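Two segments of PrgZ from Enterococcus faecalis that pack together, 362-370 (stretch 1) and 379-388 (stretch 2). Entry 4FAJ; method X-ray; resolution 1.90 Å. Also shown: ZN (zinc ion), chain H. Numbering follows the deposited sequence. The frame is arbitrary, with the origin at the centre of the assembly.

Stretch 1 362-370: ASVGVVPKE
Stretch 2 (379-388) KDFANEKLVE

Two irregular segments can be held together by a few well-placed polar contacts with apolar side chains between them, and residues 362-370 and 379-388 of PrgZ illustrate the principle. They run broadly antiparallel, burying 494 Å² in total: the CA atoms of Glu 370 and Asp 380 lie 6.3 Å apart, those of Lys 369 (-78/159) and Ala 382 5.2 Å, those of Val 364 and Lys 385 4.7 Å, and those of the extended Gly 365 (-175/-169) and Leu 386 5.4 Å, the last two pairs advancing together.

Lys 379 (phi/psi -77/140) makes no contact with the first stretch. Asp 380 (-58/137, chi1 t) points toward it and divides its carboxylate: OD2 accepts a nearly straight hydrogen bond from Glu 370 N (2.7 Å, 171°), while OD1 accepts one from Ala 382 N (2.9 Å), tying the carboxylate back to the backbone two residues on. Glu 370 (66/21, chi1 and chi2 m) points away and binds zinc through OE2 at 2.2 Å.

Phe 381 (-61/-38, chi1 t, chi2 86°) also points toward stretch 1, its CE2 packing obliquely, as an apolar contact, on CG2 of Val 367 (-84/133, chi1 t) at 3.6 Å. Ala 382 (-88/68) sets CB against CG2 of Val 364 (-106/-9, chi1 m) at 4.1 Å, again apolar; this methyl, no hydrogen-bond donor, merely touches Val 367 O and Pro 368 O, each 3.5 Å from CB. Asn 383 (-115/16) points its CA-to-CB bond away.

Glu 384 (-129/139) brings its O within 3.2 Å of Val 364 O, two acceptors that cannot hydrogen-bond. Lys 385 (-86/88, chi1 t) points away; its NZ forms a salt bridge to Glu 388 OE2 at 2.6 Å. Leu 386 (-90/-17, m/t) supplies the second direct hydrogen bond, N to Val 364 O at 2.8 Å and 152°. Val 387 (-132/145, chi1 m) places CG2 3.6 Å from Ser 363 O, and one water donates to Ser 363 O and Val 387 O, each at 2.7 Å, bridging two acceptors.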

# COMPACT_ATOMS: atom_id res chain seq x y z
N ALA A 362 10.41 -11.18 11.24
CA ALA A 362 9.23 -12.04 11.39
C ALA A 362 8.02 -11.23 11.86
O ALA A 362 8.16 -10.32 12.70
CB ALA A 362 9.51 -13.17 12.39
N SER A 363 6.85 -11.56 11.30
CA SER A 363 5.59 -10.97 11.76
C SER A 363 5.25 -11.52 13.14
O SER A 363 5.47 -12.71 13.40
CB SER A 363 4.44 -11.32 10.80
OG SER A 363 4.54 -10.66 9.54
N VAL A 364 4.71 -10.67 14.00
CA VAL A 364 4.15 -11.10 15.30
C VAL A 364 2.63 -11.06 15.28
O VAL A 364 1.98 -11.50 16.21
CB VAL A 364 4.65 -10.23 16.46
CG1 VAL A 364 6.16 -10.41 16.67
CG2 VAL A 364 4.29 -8.75 16.25
N GLY A 365 2.06 -10.49 14.23
CA GLY A 365 0.61 -10.39 14.09
C GLY A 365 0.32 -9.80 12.72
O GLY A 365 1.23 -9.69 11.87
N VAL A 366 -0.93 -9.42 12.49
CA VAL A 366 -1.30 -8.76 11.23
C VAL A 366 -0.63 -7.38 11.15
O VAL A 366 -0.10 -7.01 10.10
CB VAL A 366 -2.84 -8.63 11.13
CG1 VAL A 366 -3.27 -7.73 10.00
CG2 VAL A 366 -3.49 -10.03 11.01
N VAL A 367 -0.66 -6.65 12.26
CA VAL A 367 -0.15 -5.28 12.30
C VAL A 367 1.35 -5.32 12.54
O VAL A 367 1.81 -6.08 13.39
CB VAL A 367 -0.83 -4.45 13.42
CG1 VAL A 367 -0.23 -3.05 13.49
CG2 VAL A 367 -2.33 -4.36 13.18
N PRO A 368 2.12 -4.54 11.76
CA PRO A 368 3.57 -4.50 11.93
C PRO A 368 4.05 -3.69 13.15
O PRO A 368 3.32 -2.87 13.67
CB PRO A 368 4.07 -3.85 10.65
CG PRO A 368 2.93 -3.01 10.16
CD PRO A 368 1.68 -3.72 10.60
N LYS A 369 5.29 -3.94 13.56
CA LYS A 369 5.91 -3.21 14.67
C LYS A 369 6.39 -1.83 14.23
O LYS A 369 6.61 -1.59 13.03
CB LYS A 369 7.09 -4.01 15.24
CG LYS A 369 6.69 -5.30 15.91
CD LYS A 369 7.83 -6.31 16.02
CE LYS A 369 8.46 -6.36 17.38
NZ LYS A 369 9.30 -7.61 17.49
N GLU A 370 6.56 -0.95 15.22
CA GLU A 370 7.13 0.39 15.06
C GLU A 370 6.26 1.33 14.22
O GLU A 370 6.76 2.31 13.68
CB GLU A 370 8.55 0.37 14.45
CG GLU A 370 9.47 -0.72 14.94
CD GLU A 370 9.65 -0.72 16.43
OE1 GLU A 370 9.55 0.37 17.06
OE2 GLU A 370 9.92 -1.81 16.98
N LYS A 379 2.99 2.43 24.23
CA LYS A 379 3.32 1.05 23.84
C LYS A 379 3.00 0.82 22.35
O LYS A 379 1.99 1.29 21.85
CB LYS A 379 2.53 0.03 24.66
CG LYS A 379 2.85 -0.05 26.14
CD LYS A 379 1.83 -1.00 26.80
CE LYS A 379 2.14 -1.28 28.26
NZ LYS A 379 1.53 -2.56 28.68
N ASP A 380 3.89 0.10 21.67
CA ASP A 380 3.65 -0.37 20.30
C ASP A 380 2.38 -1.21 20.29
O ASP A 380 2.19 -2.02 21.20
CB ASP A 380 4.87 -1.21 19.84
CG ASP A 380 4.89 -1.46 18.34
OD1 ASP A 380 3.83 -1.63 17.71
OD2 ASP A 380 6.01 -1.54 17.78
N PHE A 381 1.51 -1.02 19.29
CA PHE A 381 0.29 -1.85 19.14
C PHE A 381 0.64 -3.33 18.94
O PHE A 381 -0.06 -4.24 19.41
CB PHE A 381 -0.53 -1.36 17.93
CG PHE A 381 -1.83 -2.10 17.74
CD1 PHE A 381 -2.98 -1.69 18.40
CD2 PHE A 381 -1.93 -3.16 16.86
CE1 PHE A 381 -4.19 -2.35 18.20
CE2 PHE A 381 -3.14 -3.84 16.69
CZ PHE A 381 -4.27 -3.41 17.36
N ALA A 382 1.72 -3.55 18.19
CA ALA A 382 2.17 -4.90 17.88
C ALA A 382 3.11 -5.40 18.99
O ALA A 382 4.30 -5.57 18.77
CB ALA A 382 2.86 -4.89 16.51
N ASN A 383 2.58 -5.64 20.18
CA ASN A 383 3.41 -6.01 21.32
C ASN A 383 3.16 -7.42 21.87
O ASN A 383 3.58 -7.74 22.99
CB ASN A 383 3.28 -4.98 22.44
CG ASN A 383 1.89 -4.88 23.00
OD1 ASN A 383 0.93 -5.40 22.45
ND2 ASN A 383 1.77 -4.17 24.11
N GLU A 384 2.49 -8.24 21.07
CA GLU A 384 2.20 -9.63 21.43
C GLU A 384 2.64 -10.55 20.30
O GLU A 384 2.43 -10.24 19.13
CB GLU A 384 0.70 -9.82 21.67
CG GLU A 384 0.20 -9.21 22.94
CD GLU A 384 -1.28 -9.47 23.16
OE1 GLU A 384 -1.69 -10.65 23.14
OE2 GLU A 384 -2.04 -8.50 23.37
N LYS A 385 3.25 -11.68 20.66
CA LYS A 385 3.65 -12.67 19.68
C LYS A 385 2.45 -13.59 19.41
O LYS A 385 2.29 -14.63 20.04
CB LYS A 385 4.86 -13.46 20.20
CG LYS A 385 5.62 -14.19 19.11
CD LYS A 385 6.78 -14.96 19.70
CE LYS A 385 7.88 -15.21 18.68
NZ LYS A 385 9.10 -15.76 19.35
N LEU A 386 1.63 -13.19 18.44
CA LEU A 386 0.34 -13.85 18.18
C LEU A 386 0.41 -15.01 17.18
O LEU A 386 -0.52 -15.81 17.10
CB LEU A 386 -0.69 -12.82 17.71
CG LEU A 386 -1.10 -11.72 18.70
CD1 LEU A 386 -2.02 -10.73 18.00
CD2 LEU A 386 -1.78 -12.28 19.95
N VAL A 387 1.49 -15.07 16.41
CA VAL A 387 1.75 -16.18 15.51
C VAL A 387 3.19 -16.63 15.71
O VAL A 387 4.06 -15.82 16.00
CB VAL A 387 1.52 -15.81 14.02
CG1 VAL A 387 0.05 -15.49 13.77
CG2 VAL A 387 2.40 -14.64 13.58
N GLU A 388 3.41 -17.94 15.59
CA GLU A 388 4.76 -18.49 15.70
C GLU A 388 4.81 -19.91 15.15
O GLU A 388 3.92 -20.72 15.42
CB GLU A 388 5.22 -18.52 17.16
CG GLU A 388 6.70 -18.85 17.33
CD GLU A 388 7.17 -18.77 18.77
OE1 GLU A 388 6.44 -19.25 19.66
OE2 GLU A 388 8.27 -18.21 19.01
ZN ZN H . 9.95 -1.35 19.09
O HOH W 1 6.30 -14.44 15.36
O HOH W 2 3.07 -0.73 15.36